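Local coordinates for protein myosin-17 (Arabidopsis thaliana, PDB 7KFL) that is a plant class XI myosin motor whose globular tail, the region described here, probably recognises and binds cargo, at residues E279-Q282 against W283-A287; P235-L238 against V239-V242; A210-A213 against H214-S217; L163-I166 against Y167-R171. All coordinates share one frame; numbering follows the deposited sequence.

Interaction 1: residues E279-Q282 against W283-A287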
ATOM      1  N   GLU A 279      -9.990 -15.794   5.674  1.00 55.17           N
ATOM      2  CA  GLU A 279      -8.747 -16.036   4.892  1.00 55.66           C
ATOM      3  C   GLU A 279      -7.804 -14.833   5.033  1.00 55.60           C
ATOM      4  O   GLU A 279      -6.601 -15.050   5.287  1.00 55.40           O
ATOM      5  CB  GLU A 279      -9.070 -16.287   3.416  1.00 55.74           C
ATOM      6  CG  GLU A 279      -9.595 -17.682   3.136  1.00 56.48           C
ATOM      7  CD  GLU A 279      -8.538 -18.769   3.021  1.00 57.18           C
ATOM      8  OE1 GLU A 279      -7.337 -18.433   2.947  1.00 57.03           O
ATOM      9  OE2 GLU A 279      -8.921 -19.955   2.995  1.00 58.54           O
ATOM     10  N   LEU A 280      -8.333 -13.615   4.870  1.00 55.43           N
ATOM     11  CA  LEU A 280      -7.547 -12.352   4.905  1.00 55.26           C
ATOM     12  C   LEU A 280      -7.104 -12.051   6.341  1.00 56.38           C
ATOM     13  O   LEU A 280      -5.984 -11.534   6.507  1.00 57.00           O
ATOM     14  CB  LEU A 280      -8.392 -11.211   4.329  1.00 54.66           C
ATOM     15  CG  LEU A 280      -8.834 -11.377   2.876  1.00 54.33           C
ATOM     16  CD1 LEU A 280      -9.649 -10.176   2.424  1.00 53.60           C
ATOM     17  CD2 LEU A 280      -7.642 -11.590   1.953  1.00 54.45           C
ATOM     18  N   GLU A 281      -7.944 -12.355   7.336  1.00 57.51           N
ATOM     19  CA  GLU A 281      -7.601 -12.228   8.779  1.00 58.93           C
ATOM     20  C   GLU A 281      -6.405 -13.139   9.079  1.00 59.84           C
ATOM     21  O   GLU A 281      -5.459 -12.671   9.745  1.00 59.51           O
ATOM     22  CB  GLU A 281      -8.789 -12.596   9.672  1.00 59.89           C
ATOM     23  CG  GLU A 281      -8.597 -12.198  11.127  1.00 60.64           C
ATOM     24  CD  GLU A 281      -9.709 -12.623  12.071  1.00 61.93           C
ATOM     25  OE1 GLU A 281     -10.708 -13.205  11.595  1.00 62.86           O
ATOM     26  OE2 GLU A 281      -9.572 -12.373  13.284  1.00 63.01           O
ATOM     27  N   GLN A 282      -6.459 -14.388   8.598  1.00 60.92           N
ATOM     28  CA  GLN A 282      -5.398 -15.418   8.779  1.00 62.12           C
ATOM     29  C   GLN A 282      -4.078 -14.898   8.199  1.00 60.70           C
ATOM     30  O   GLN A 282      -3.037 -15.062   8.868  1.00 60.38           O
ATOM     31  CB  GLN A 282      -5.810 -16.745   8.135  1.00 63.75           C
ATOM     32  CG  GLN A 282      -6.648 -17.630   9.048  1.00 65.71           C
ATOM     33  CD  GLN A 282      -5.871 -18.124  10.245  1.00 68.27           C
ATOM     34  OE1 GLN A 282      -4.668 -18.374  10.170  1.00 69.63           O
ATOM     35  NE2 GLN A 282      -6.556 -18.273  11.368  1.00 69.91           N
ATOM     36  N   TRP A 283      -4.127 -14.287   7.011  1.00 58.77           N
ATOM     37  CA  TRP A 283      -2.956 -13.670   6.333  1.00 57.82           C
ATOM     38  C   TRP A 283      -2.343 -12.580   7.223  1.00 57.68           C
ATOM     39  O   TRP A 283      -1.100 -12.510   7.287  1.00 58.17           O
ATOM     40  CB  TRP A 283      -3.337 -13.110   4.957  1.00 56.67           C
ATOM     41  CG  TRP A 283      -2.187 -12.433   4.281  1.00 56.24           C
ATOM     42  CD1 TRP A 283      -1.315 -12.982   3.386  1.00 56.16           C
ATOM     43  CD2 TRP A 283      -1.744 -11.081   4.497  1.00 56.18           C
ATOM     44  NE1 TRP A 283      -0.376 -12.059   3.014  1.00 56.32           N
ATOM     45  CE2 TRP A 283      -0.611 -10.886   3.681  1.00 55.89           C
ATOM     46  CE3 TRP A 283      -2.195 -10.021   5.292  1.00 56.30           C
ATOM     47  CZ2 TRP A 283       0.069  -9.670   3.637  1.00 56.11           C
ATOM     48  CZ3 TRP A 283      -1.524  -8.820   5.249  1.00 55.69           C
ATOM     49  CH2 TRP A 283      -0.406  -8.651   4.433  1.00 56.31           C
ATOM     50  N   CYS A 284      -3.178 -11.749   7.855  1.00 56.95           N
ATOM     51  CA  CYS A 284      -2.754 -10.627   8.736  1.00 57.12           C
ATOM     52  C   CYS A 284      -2.038 -11.180   9.975  1.00 58.42           C
ATOM     53  O   CYS A 284      -1.076 -10.533  10.438  1.00 58.81           O
ATOM     54  CB  CYS A 284      -3.936  -9.757   9.155  1.00 56.83           C
ATOM     55  SG  CYS A 284      -4.679  -8.823   7.789  1.00 54.90           S
ATOM     56  N   ILE A 285      -2.482 -12.336  10.478  1.00 59.57           N
ATOM     57  CA  ILE A 285      -1.902 -13.009  11.680  1.00 61.30           C
ATOM     58  C   ILE A 285      -0.547 -13.620  11.297  1.00 62.29           C
ATOM     59  O   ILE A 285       0.421 -13.432  12.066  1.00 61.99           O
ATOM     60  CB  ILE A 285      -2.881 -14.058  12.250  1.00 61.67           C
ATOM     61  CG1 ILE A 285      -4.192 -13.412  12.709  1.00 61.56           C
ATOM     62  CG2 ILE A 285      -2.236 -14.859  13.373  1.00 62.59           C
ATOM     63  CD1 ILE A 285      -5.359 -14.370  12.779  1.00 61.81           C
ATOM     64  N   GLU A 286      -0.490 -14.318  10.156  1.00 63.00           N
ATOM     65  CA  GLU A 286       0.732 -14.982   9.624  1.00 64.40           C
ATOM     66  C   GLU A 286       1.790 -13.918   9.306  1.00 63.89           C
ATOM     67  O   GLU A 286       2.943 -14.091   9.743  1.00 64.57           O
ATOM     68  CB  GLU A 286       0.403 -15.816   8.381  1.00 65.37           C
ATOM     69  CG  GLU A 286      -0.365 -17.093   8.683  1.00 67.21           C
ATOM     70  CD  GLU A 286       0.450 -18.238   9.268  1.00 69.63           C
ATOM     71  OE1 GLU A 286       1.689 -18.235   9.101  1.00 71.69           O
ATOM     72  OE2 GLU A 286      -0.157 -19.139   9.885  1.00 70.51           O
ATOM     73  N   ALA A 287       1.402 -12.865   8.578  1.00 63.40           N
ATOM     74  CA  ALA A 287       2.263 -11.717   8.197  1.00 63.03           C
ATOM     75  C   ALA A 287       2.777 -11.004   9.454  1.00 63.46           C
ATOM     76  O   ALA A 287       3.926 -10.530   9.424  1.00 62.53           O
ATOM     77  CB  ALA A 287       1.498 -10.768   7.307  1.00 62.07           C
TER
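Four backbone carbonyls, from Glu279 to Gln282, each take up an N-H one turn later, on Trp283 to Glu286. Trp283 N lies 3.1 Å from Glu279 O, and the shortest of these four bonds joins Glu286 N to Gln282 O at 2.9 Å, with an N-H...O angle of 163°. Ile285 N, bonded chiefly to Glu281 O, also gives Gln282 O a weak second bond at 3.2 Å, so this amide is shared between two carbonyls. Ala287 N in turn bonds to Trp283 O. This is the i to i+4 pattern of an alpha-helix, here the last turns of helix 267-287 in the DIL domain of the globular tail. Ile285 lays CG1 and CD1 along the carbonyl of Glu281, CD1 at 3.5 Å from Glu281 O, because CG1 stands beside the backbone N (chi1 -62°). Glu286, bent at its second torsion, brings CG to 3.4 Å from Gln282 O. The Trp283 indole swings off the helix, its CG anti to the backbone N, and meets the rings of Phe243 and Phe247. Carboxylate oxygen OE2 of Glu279 is hydrogen-bonded by Gln216 NE2 of helix 205-231, while OE1 has a long, weak ion pair with Arg219.

Interaction 2: residues P235-L238 against V239-V242; sequences PPFL and VRKV
Helix 236-260 starts here with Pro235 at the N-cap, and its first i to i+4 bonds run from a weak one, Val239 N to Pro235 O at 3.4 Å, to a firm one, Arg240 N to Pro236 O at 2.8 Å. The latter comes in nearly end-on to the carbonyl (C=O...N 166°); Lys241 N to Phe237 O and Val242 N to Leu238 O are longer. Arg240 folds back along this first turn: a bend at its third torsion (chi3 -75°) lays one face of the guanidinium over Phe237 CA, 3.5 Å above the plane. NH2 thereby reaches the edge of the Phe237 ring, whose plane is turned 89° from that of the guanidinium, and NH1 lies 3.6 Å from Pro236 CB while hydrogen-bonding to Glu290 O. An alanine in place of Arg240 is likely to leave that carbonyl without this donor and to uncover the backbone of the first turn. Over one face of the Phe237 ring comes Lys241, bent at its second torsion, with CE 3.7 Å from the ring centroid in a CH-pi contact displaced toward CZ. The ring thus meets two cationic side chains in different ways, a methylene over its face and a nitrogen at its edge. Lys241 NZ stays on the same side as CE but beyond the rim, so the contact probably owes more to the methylene than to the charge.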
ATOM      1  N   PRO A 235      12.090  -1.877   4.271  1.00 55.11           N
ATOM      2  CA  PRO A 235      11.861  -1.498   5.666  1.00 55.41           C
ATOM      3  C   PRO A 235      10.420  -1.796   6.074  1.00 55.70           C
ATOM      4  O   PRO A 235       9.488  -1.316   5.432  1.00 55.11           O
ATOM      5  CB  PRO A 235      12.173   0.006   5.714  1.00 54.99           C
ATOM      6  CG  PRO A 235      12.105   0.461   4.269  1.00 54.33           C
ATOM      7  CD  PRO A 235      12.523  -0.738   3.446  1.00 54.24           C
ATOM      8  N   PRO A 236      10.192  -2.609   7.134  1.00 56.81           N
ATOM      9  CA  PRO A 236       8.842  -3.047   7.498  1.00 57.07           C
ATOM     10  C   PRO A 236       7.790  -1.925   7.466  1.00 57.37           C
ATOM     11  O   PRO A 236       6.688  -2.177   7.015  1.00 57.57           O
ATOM     12  CB  PRO A 236       9.030  -3.580   8.926  1.00 57.42           C
ATOM     13  CG  PRO A 236      10.452  -4.092   8.943  1.00 57.69           C
ATOM     14  CD  PRO A 236      11.220  -3.148   8.041  1.00 57.21           C
ATOM     15  N   PHE A 237       8.163  -0.728   7.933  1.00 57.96           N
ATOM     16  CA  PHE A 237       7.324   0.501   7.960  1.00 57.73           C
ATOM     17  C   PHE A 237       6.681   0.735   6.586  1.00 56.23           C
ATOM     18  O   PHE A 237       5.453   0.944   6.528  1.00 55.46           O
ATOM     19  CB  PHE A 237       8.164   1.705   8.393  1.00 59.12           C
ATOM     20  CG  PHE A 237       7.439   3.026   8.346  1.00 60.56           C
ATOM     21  CD1 PHE A 237       7.374   3.757   7.167  1.00 61.00           C
ATOM     22  CD2 PHE A 237       6.817   3.538   9.475  1.00 62.08           C
ATOM     23  CE1 PHE A 237       6.700   4.967   7.119  1.00 61.69           C
ATOM     24  CE2 PHE A 237       6.146   4.749   9.426  1.00 62.61           C
ATOM     25  CZ  PHE A 237       6.091   5.464   8.250  1.00 62.81           C
ATOM     26  N   LEU A 238       7.485   0.718   5.519  1.00 55.30           N
ATOM     27  CA  LEU A 238       7.013   0.945   4.124  1.00 54.86           C
ATOM     28  C   LEU A 238       6.085  -0.196   3.692  1.00 54.17           C
ATOM     29  O   LEU A 238       5.132   0.086   2.945  1.00 52.71           O
ATOM     30  CB  LEU A 238       8.205   1.062   3.167  1.00 54.54           C
ATOM     31  CG  LEU A 238       8.832   2.449   3.029  1.00 54.75           C
ATOM     32  CD1 LEU A 238       9.661   2.532   1.754  1.00 54.80           C
ATOM     33  CD2 LEU A 238       7.780   3.548   3.036  1.00 54.93           C
ATOM     34  N   VAL A 239       6.355  -1.425   4.139  1.00 54.48           N
ATOM     35  CA  VAL A 239       5.552  -2.633   3.782  1.00 54.92           C
ATOM     36  C   VAL A 239       4.199  -2.549   4.503  1.00 54.58           C
ATOM     37  O   VAL A 239       3.178  -2.891   3.874  1.00 54.44           O
ATOM     38  CB  VAL A 239       6.308  -3.938   4.103  1.00 55.97           C
ATOM     39  CG1 VAL A 239       5.478  -5.168   3.765  1.00 56.47           C
ATOM     40  CG2 VAL A 239       7.652  -4.000   3.392  1.00 56.31           C
ATOM     41  N   ARG A 240       4.194  -2.101   5.764  1.00 54.79           N
ATOM     42  CA  ARG A 240       2.965  -1.854   6.570  1.00 54.32           C
ATOM     43  C   ARG A 240       2.026  -0.909   5.808  1.00 54.62           C
ATOM     44  O   ARG A 240       0.807  -1.174   5.807  1.00 55.74           O
ATOM     45  CB  ARG A 240       3.299  -1.256   7.940  1.00 54.22           C
ATOM     46  CG  ARG A 240       3.861  -2.258   8.936  1.00 54.64           C
ATOM     47  CD  ARG A 240       3.710  -1.807  10.377  1.00 55.32           C
ATOM     48  NE  ARG A 240       4.649  -0.752  10.742  1.00 56.05           N
ATOM     49  CZ  ARG A 240       5.941  -0.929  11.016  1.00 56.68           C
ATOM     50  NH1 ARG A 240       6.487  -2.134  10.961  1.00 56.73           N
ATOM     51  NH2 ARG A 240       6.694   0.110  11.333  1.00 57.46           N
ATOM     52  N   LYS A 241       2.567   0.153   5.198  1.00 54.42           N
ATOM     53  CA  LYS A 241       1.781   1.147   4.417  1.00 54.38           C
ATOM     54  C   LYS A 241       1.126   0.445   3.225  1.00 52.92           C
ATOM     55  O   LYS A 241      -0.108   0.534   3.107  1.00 53.32           O
ATOM     56  CB  LYS A 241       2.650   2.308   3.921  1.00 55.95           C
ATOM     57  CG  LYS A 241       3.344   3.137   4.996  1.00 57.79           C
ATOM     58  CD  LYS A 241       2.528   3.379   6.249  1.00 58.91           C
ATOM     59  CE  LYS A 241       3.243   4.283   7.230  1.00 60.57           C
ATOM     60  NZ  LYS A 241       2.365   4.709   8.346  1.00 62.02           N
ATOM     61  N   VAL A 242       1.922  -0.246   2.400  1.00 51.90           N
ATOM     62  CA  VAL A 242       1.473  -0.881   1.122  1.00 51.23           C
ATOM     63  C   VAL A 242       0.215  -1.710   1.401  1.00 50.19           C
ATOM     64  O   VAL A 242      -0.817  -1.459   0.751  1.00 50.01           O
ATOM     65  CB  VAL A 242       2.570  -1.752   0.475  1.00 51.68           C
ATOM     66  CG1 VAL A 242       2.072  -2.444  -0.785  1.00 52.00           C
ATOM     67  CG2 VAL A 242       3.827  -0.959   0.158  1.00 52.32           C
TER

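Interaction 3: residues A210-A213 against H214-S217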
ATOM      1  N   ALA A 210     -15.312 -23.813  -4.942  1.00 65.02           N
ATOM      2  CA  ALA A 210     -14.552 -23.332  -6.122  1.00 63.60           C
ATOM      3  C   ALA A 210     -14.468 -21.802  -6.100  1.00 62.47           C
ATOM      4  O   ALA A 210     -13.463 -21.261  -6.606  1.00 62.66           O
ATOM      5  CB  ALA A 210     -15.190 -23.822  -7.398  1.00 63.74           C
ATOM      6  N   LEU A 211     -15.487 -21.139  -5.540  1.00 61.11           N
ATOM      7  CA  LEU A 211     -15.563 -19.658  -5.407  1.00 59.71           C
ATOM      8  C   LEU A 211     -14.835 -19.207  -4.134  1.00 58.87           C
ATOM      9  O   LEU A 211     -14.339 -18.067  -4.125  1.00 59.15           O
ATOM     10  CB  LEU A 211     -17.034 -19.227  -5.405  1.00 59.17           C
ATOM     11  CG  LEU A 211     -17.822 -19.596  -6.663  1.00 59.33           C
ATOM     12  CD1 LEU A 211     -19.303 -19.300  -6.488  1.00 59.00           C
ATOM     13  CD2 LEU A 211     -17.276 -18.877  -7.887  1.00 59.19           C
ATOM     14  N   ILE A 212     -14.762 -20.062  -3.107  1.00 58.63           N
ATOM     15  CA  ILE A 212     -13.964 -19.811  -1.867  1.00 58.71           C
ATOM     16  C   ILE A 212     -12.470 -19.784  -2.227  1.00 57.61           C
ATOM     17  O   ILE A 212     -11.715 -19.072  -1.538  1.00 57.31           O
ATOM     18  CB  ILE A 212     -14.275 -20.858  -0.774  1.00 59.79           C
ATOM     19  CG1 ILE A 212     -15.704 -20.719  -0.242  1.00 60.28           C
ATOM     20  CG2 ILE A 212     -13.251 -20.796   0.353  1.00 59.94           C
ATOM     21  CD1 ILE A 212     -15.873 -19.649   0.818  1.00 60.37           C
ATOM     22  N   ALA A 213     -12.066 -20.534  -3.260  1.00 56.85           N
ATOM     23  CA  ALA A 213     -10.670 -20.646  -3.750  1.00 55.98           C
ATOM     24  C   ALA A 213     -10.147 -19.271  -4.183  1.00 54.57           C
ATOM     25  O   ALA A 213      -8.927 -19.046  -4.088  1.00 54.94           O
ATOM     26  CB  ALA A 213     -10.597 -21.642  -4.882  1.00 56.41           C
ATOM     27  N   HIS A 214     -11.036 -18.386  -4.643  1.00 53.41           N
ATOM     28  CA  HIS A 214     -10.701 -17.014  -5.111  1.00 52.13           C
ATOM     29  C   HIS A 214     -10.132 -16.188  -3.951  1.00 51.59           C
ATOM     30  O   HIS A 214      -9.186 -15.414  -4.193  1.00 51.41           O
ATOM     31  CB  HIS A 214     -11.922 -16.359  -5.767  1.00 51.59           C
ATOM     32  CG  HIS A 214     -12.331 -17.017  -7.043  1.00 51.88           C
ATOM     33  ND1 HIS A 214     -11.412 -17.588  -7.904  1.00 52.04           N
ATOM     34  CD2 HIS A 214     -13.542 -17.181  -7.618  1.00 51.82           C
ATOM     35  CE1 HIS A 214     -12.042 -18.083  -8.950  1.00 52.25           C
ATOM     36  NE2 HIS A 214     -13.349 -17.845  -8.799  1.00 52.14           N
ATOM     37  N   TRP A 215     -10.675 -16.349  -2.740  1.00 51.58           N
ATOM     38  CA  TRP A 215     -10.143 -15.706  -1.508  1.00 51.65           C
ATOM     39  C   TRP A 215      -8.721 -16.215  -1.254  1.00 51.97           C
ATOM     40  O   TRP A 215      -7.866 -15.402  -0.857  1.00 52.78           O
ATOM     41  CB  TRP A 215     -11.048 -15.968  -0.299  1.00 51.99           C
ATOM     42  CG  TRP A 215     -12.436 -15.424  -0.445  1.00 52.11           C
ATOM     43  CD1 TRP A 215     -13.598 -16.136  -0.437  1.00 52.77           C
ATOM     44  CD2 TRP A 215     -12.812 -14.046  -0.616  1.00 52.10           C
ATOM     45  NE1 TRP A 215     -14.671 -15.301  -0.586  1.00 52.38           N
ATOM     46  CE2 TRP A 215     -14.221 -14.014  -0.701  1.00 52.20           C
ATOM     47  CE3 TRP A 215     -12.104 -12.841  -0.699  1.00 51.87           C
ATOM     48  CZ2 TRP A 215     -14.931 -12.826  -0.870  1.00 51.93           C
ATOM     49  CZ3 TRP A 215     -12.805 -11.667  -0.869  1.00 51.51           C
ATOM     50  CH2 TRP A 215     -14.199 -11.664  -0.954  1.00 51.97           C
ATOM     51  N   GLN A 216      -8.491 -17.510  -1.488  1.00 52.06           N
ATOM     52  CA  GLN A 216      -7.173 -18.177  -1.319  1.00 51.75           C
ATOM     53  C   GLN A 216      -6.196 -17.671  -2.390  1.00 51.33           C
ATOM     54  O   GLN A 216      -5.007 -17.501  -2.056  1.00 51.93           O
ATOM     55  CB  GLN A 216      -7.348 -19.697  -1.344  1.00 52.20           C
ATOM     56  CG  GLN A 216      -8.106 -20.225  -0.132  1.00 52.25           C
ATOM     57  CD  GLN A 216      -8.477 -21.686  -0.230  1.00 52.29           C
ATOM     58  OE1 GLN A 216      -8.054 -22.408  -1.132  1.00 51.63           O
ATOM     59  NE2 GLN A 216      -9.283 -22.135   0.718  1.00 52.12           N
ATOM     60  N   SER A 217      -6.667 -17.423  -3.616  1.00 50.95           N
ATOM     61  CA  SER A 217      -5.856 -16.859  -4.730  1.00 51.45           C
ATOM     62  C   SER A 217      -5.308 -15.480  -4.337  1.00 51.58           C
ATOM     63  O   SER A 217      -4.128 -15.199  -4.639  1.00 52.09           O
ATOM     64  CB  SER A 217      -6.648 -16.778  -6.011  1.00 51.34           C
ATOM     65  OG  SER A 217      -7.178 -18.045  -6.359  1.00 52.16           O
TER
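Backbone hydrogen bonding falters where Leu211 and Ile212 meet His214 and Trp215. His214 N reaches Leu211 O at 3.4 Å and Trp215 N reaches Ile212 O at 3.2 Å, both weak i to i+3 bonds. Regular i to i+4 bonding is seen again at Ser217 N to Ala213 O, 2.8 Å long and in the carbonyl plane; Ser217 OG also lies 3.0 Å from that oxygen. The result is a kinked alpha-helix, helix 205-231 of the globular tail, which continues past the kink. Of the ring contacts, His214 turns one face to Ala210 O, which stands 4.0 Å above the plane and over its centre; CG set beside the backbone N (chi1 -67°) sends the imidazole back along the preceding turn, where Leu211 CD2 meets His214 CD2 at 4.1 Å. A glycine at His214 would probably strip the cover from Ala210 O and leave Leu211 CD2, as well as Leu184 and Cys185 of helix 150-186, without the ring they touch. The apolar pair is looser, Ile212 CD1 being 4.4 Å from Trp215 CD1. From helix 267-287, Tyr272 OH hydrogen-bonds to Leu211 O, and its ring meets that of Trp215 with the planes at about 45°.

Interaction 4: residues L163-I166 against Y167-R171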
ATOM      1  N   LEU A 163      11.144   7.318  -4.983  1.00 49.55           N
ATOM      2  CA  LEU A 163      10.698   6.401  -3.899  1.00 49.46           C
ATOM      3  C   LEU A 163       9.166   6.333  -3.896  1.00 49.95           C
ATOM      4  O   LEU A 163       8.620   5.215  -3.815  1.00 50.88           O
ATOM      5  CB  LEU A 163      11.226   6.888  -2.546  1.00 49.51           C
ATOM      6  CG  LEU A 163      10.742   6.096  -1.330  1.00 49.74           C
ATOM      7  CD1 LEU A 163      11.113   4.627  -1.452  1.00 49.93           C
ATOM      8  CD2 LEU A 163      11.301   6.672  -0.040  1.00 50.03           C
ATOM      9  N   GLU A 164       8.506   7.490  -3.979  1.00 50.57           N
ATOM     10  CA  GLU A 164       7.024   7.615  -3.993  1.00 50.66           C
ATOM     11  C   GLU A 164       6.470   6.930  -5.248  1.00 50.27           C
ATOM     12  O   GLU A 164       5.469   6.208  -5.122  1.00 51.78           O
ATOM     13  CB  GLU A 164       6.622   9.088  -3.907  1.00 51.96           C
ATOM     14  CG  GLU A 164       6.870   9.686  -2.531  1.00 52.99           C
ATOM     15  CD  GLU A 164       6.795  11.200  -2.444  1.00 53.98           C
ATOM     16  OE1 GLU A 164       6.441  11.838  -3.456  1.00 54.86           O
ATOM     17  OE2 GLU A 164       7.099  11.737  -1.359  1.00 54.91           O
ATOM     18  N   LYS A 165       7.113   7.132  -6.403  1.00 49.93           N
ATOM     19  CA  LYS A 165       6.722   6.514  -7.700  1.00 50.29           C
ATOM     20  C   LYS A 165       6.855   4.989  -7.613  1.00 50.10           C
ATOM     21  O   LYS A 165       5.910   4.284  -8.021  1.00 51.08           O
ATOM     22  CB  LYS A 165       7.588   7.056  -8.839  1.00 51.14           C
ATOM     23  CG  LYS A 165       7.358   6.405 -10.195  1.00 51.54           C
ATOM     24  CD  LYS A 165       7.990   7.171 -11.335  1.00 52.85           C
ATOM     25  CE  LYS A 165       8.006   6.398 -12.637  1.00 53.70           C
ATOM     26  NZ  LYS A 165       6.643   6.218 -13.187  1.00 54.01           N
ATOM     27  N   ILE A 166       7.997   4.506  -7.117  1.00 49.33           N
ATOM     28  CA  ILE A 166       8.304   3.052  -6.980  1.00 49.17           C
ATOM     29  C   ILE A 166       7.284   2.429  -6.017  1.00 49.14           C
ATOM     30  O   ILE A 166       6.613   1.462  -6.422  1.00 49.14           O
ATOM     31  CB  ILE A 166       9.771   2.838  -6.547  1.00 48.39           C
ATOM     32  CG1 ILE A 166      10.732   3.145  -7.699  1.00 48.38           C
ATOM     33  CG2 ILE A 166       9.989   1.434  -6.000  1.00 48.15           C
ATOM     34  CD1 ILE A 166      12.155   3.419  -7.265  1.00 48.62           C
ATOM     35  N   TYR A 167       7.150   2.981  -4.805  1.00 49.01           N
ATOM     36  CA  TYR A 167       6.133   2.573  -3.799  1.00 48.63           C
ATOM     37  C   TYR A 167       4.760   2.462  -4.474  1.00 49.04           C
ATOM     38  O   TYR A 167       4.075   1.441  -4.286  1.00 49.67           O
ATOM     39  CB  TYR A 167       6.056   3.573  -2.644  1.00 48.17           C
ATOM     40  CG  TYR A 167       4.876   3.367  -1.730  1.00 47.96           C
ATOM     41  CD1 TYR A 167       3.647   3.948  -2.000  1.00 47.68           C
ATOM     42  CD2 TYR A 167       4.981   2.577  -0.597  1.00 48.41           C
ATOM     43  CE1 TYR A 167       2.557   3.758  -1.166  1.00 47.74           C
ATOM     44  CE2 TYR A 167       3.902   2.381   0.252  1.00 48.35           C
ATOM     45  CZ  TYR A 167       2.684   2.970  -0.035  1.00 47.83           C
ATOM     46  OH  TYR A 167       1.622   2.766   0.796  1.00 47.82           O
ATOM     47  N   GLY A 168       4.376   3.504  -5.216  1.00 49.23           N
ATOM     48  CA  GLY A 168       3.091   3.595  -5.933  1.00 49.36           C
ATOM     49  C   GLY A 168       2.916   2.473  -6.942  1.00 49.64           C
ATOM     50  O   GLY A 168       1.792   1.955  -7.041  1.00 50.17           O
ATOM     51  N   MET A 169       3.985   2.105  -7.658  1.00 50.22           N
ATOM     52  CA  MET A 169       3.959   1.098  -8.758  1.00 50.85           C
ATOM     53  C   MET A 169       3.830  -0.317  -8.178  1.00 50.11           C
ATOM     54  O   MET A 169       3.055  -1.109  -8.748  1.00 50.15           O
ATOM     55  CB  MET A 169       5.218   1.192  -9.626  1.00 51.95           C
ATOM     56  CG  MET A 169       5.141   2.306 -10.652  1.00 52.58           C
ATOM     57  SD  MET A 169       6.769   2.879 -11.186  1.00 53.76           S
ATOM     58  CE  MET A 169       7.140   1.680 -12.465  1.00 53.56           C
ATOM     59  N   ILE A 170       4.559  -0.623  -7.099  1.00 49.03           N
ATOM     60  CA  ILE A 170       4.447  -1.917  -6.360  1.00 49.00           C
ATOM     61  C   ILE A 170       2.989  -2.083  -5.912  1.00 48.04           C
ATOM     62  O   ILE A 170       2.374  -3.113  -6.260  1.00 47.89           O
ATOM     63  CB  ILE A 170       5.437  -1.984  -5.175  1.00 49.45           C
ATOM     64  CG1 ILE A 170       6.885  -2.112  -5.658  1.00 50.29           C
ATOM     65  CG2 ILE A 170       5.072  -3.110  -4.217  1.00 49.65           C
ATOM     66  CD1 ILE A 170       7.927  -1.907  -4.575  1.00 50.50           C
ATOM     67  N   ARG A 171       2.464  -1.094  -5.184  1.00 47.01           N
ATOM     68  CA  ARG A 171       1.078  -1.082  -4.642  1.00 47.07           C
ATOM     69  C   ARG A 171       0.070  -1.253  -5.785  1.00 46.91           C
ATOM     70  O   ARG A 171      -0.816  -2.114  -5.662  1.00 46.84           O
ATOM     71  CB  ARG A 171       0.819   0.219  -3.874  1.00 46.63           C
ATOM     72  CG  ARG A 171      -0.621   0.407  -3.415  1.00 46.66           C
ATOM     73  CD  ARG A 171      -0.895   1.848  -3.036  1.00 46.84           C
ATOM     74  NE  ARG A 171      -0.839   2.730  -4.195  1.00 46.60           N
ATOM     75  CZ  ARG A 171      -0.804   4.057  -4.147  1.00 46.48           C
ATOM     76  NH1 ARG A 171      -0.822   4.690  -2.985  1.00 46.35           N
ATOM     77  NH2 ARG A 171      -0.750   4.750  -5.271  1.00 46.83           N
TER
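Lys165 and Met169, one turn apart, make the closest side-chain contact here, with the thioether sulfur SD 3.7 Å from Lys165 CG. Met169 SD is also 4.0 Å from Lys165 CE and 3.9 Å from Lys165 NZ, so the lysine chain runs past the sulfur over most of its length. Two torsions bring this about: Lys165 has CG anti to the backbone N (chi1 175°), whereas Met169 CG sits beside its own N and comes within 3.4 Å of Lys165 O. A second, apolar pair lies one residue on, turned round the helix toward its buried side, where Ile166 CG2 meets Ile170 CD1 at 4.2 Å. The backbone bonds of the helix set the one-turn spacing of both pairs. Tyr167, Gly168, Met169 and Ile170 each donate to the carbonyl four residues earlier, and the bond from Ile170 N to Ile166 O is 3.0 Å long and almost straight, its N-H...O angle 170°. Met169 N also has a weak bond to Ile166 O, so that oxygen receives two donors. At Gly168 the absence of a side chain leaves only hydrogen where a CB would stand tightly against Glu164 O. Farther out, Tyr167 OH makes a weak hydrogen bond to Gln245 OE1, which accepts a further one from Arg171 NH1, and the Tyr167 ring packs edge-to-face with Phe386. Helix 150-186 is thus covered from several directions in this mainly helical tail: Ile166 packs on Ile61 and Ile65 of helix 53-65, Leu163, Ile166 and Ile170 reach helix 71-89, and Leu163 and Tyr167 touch helix 236-260.

Along the chain the order is interaction 4, 3, 2 and 1, on helices 150-186, 205-231, 236-260 and 267-287 respectively. Interactions 2 and 4 have centres about 12 Å apart and touch directly: Tyr167 packs on Lys241 and Val242, and Leu163 on Leu238. Interactions 1 and 3, with centres about 15 Å apart, meet through the Gln216-Glu279 hydrogen bond and the packing of Glu279 CG on Trp215 CB. Between these two pairs there is no touch; the centres of interactions 3 and 4 are about 28 Å apart, the longest separation. Four single-helix contacts thus mark two junctions in the elongated helical bundle of the globular tail, each joining helices not consecutive in the chain.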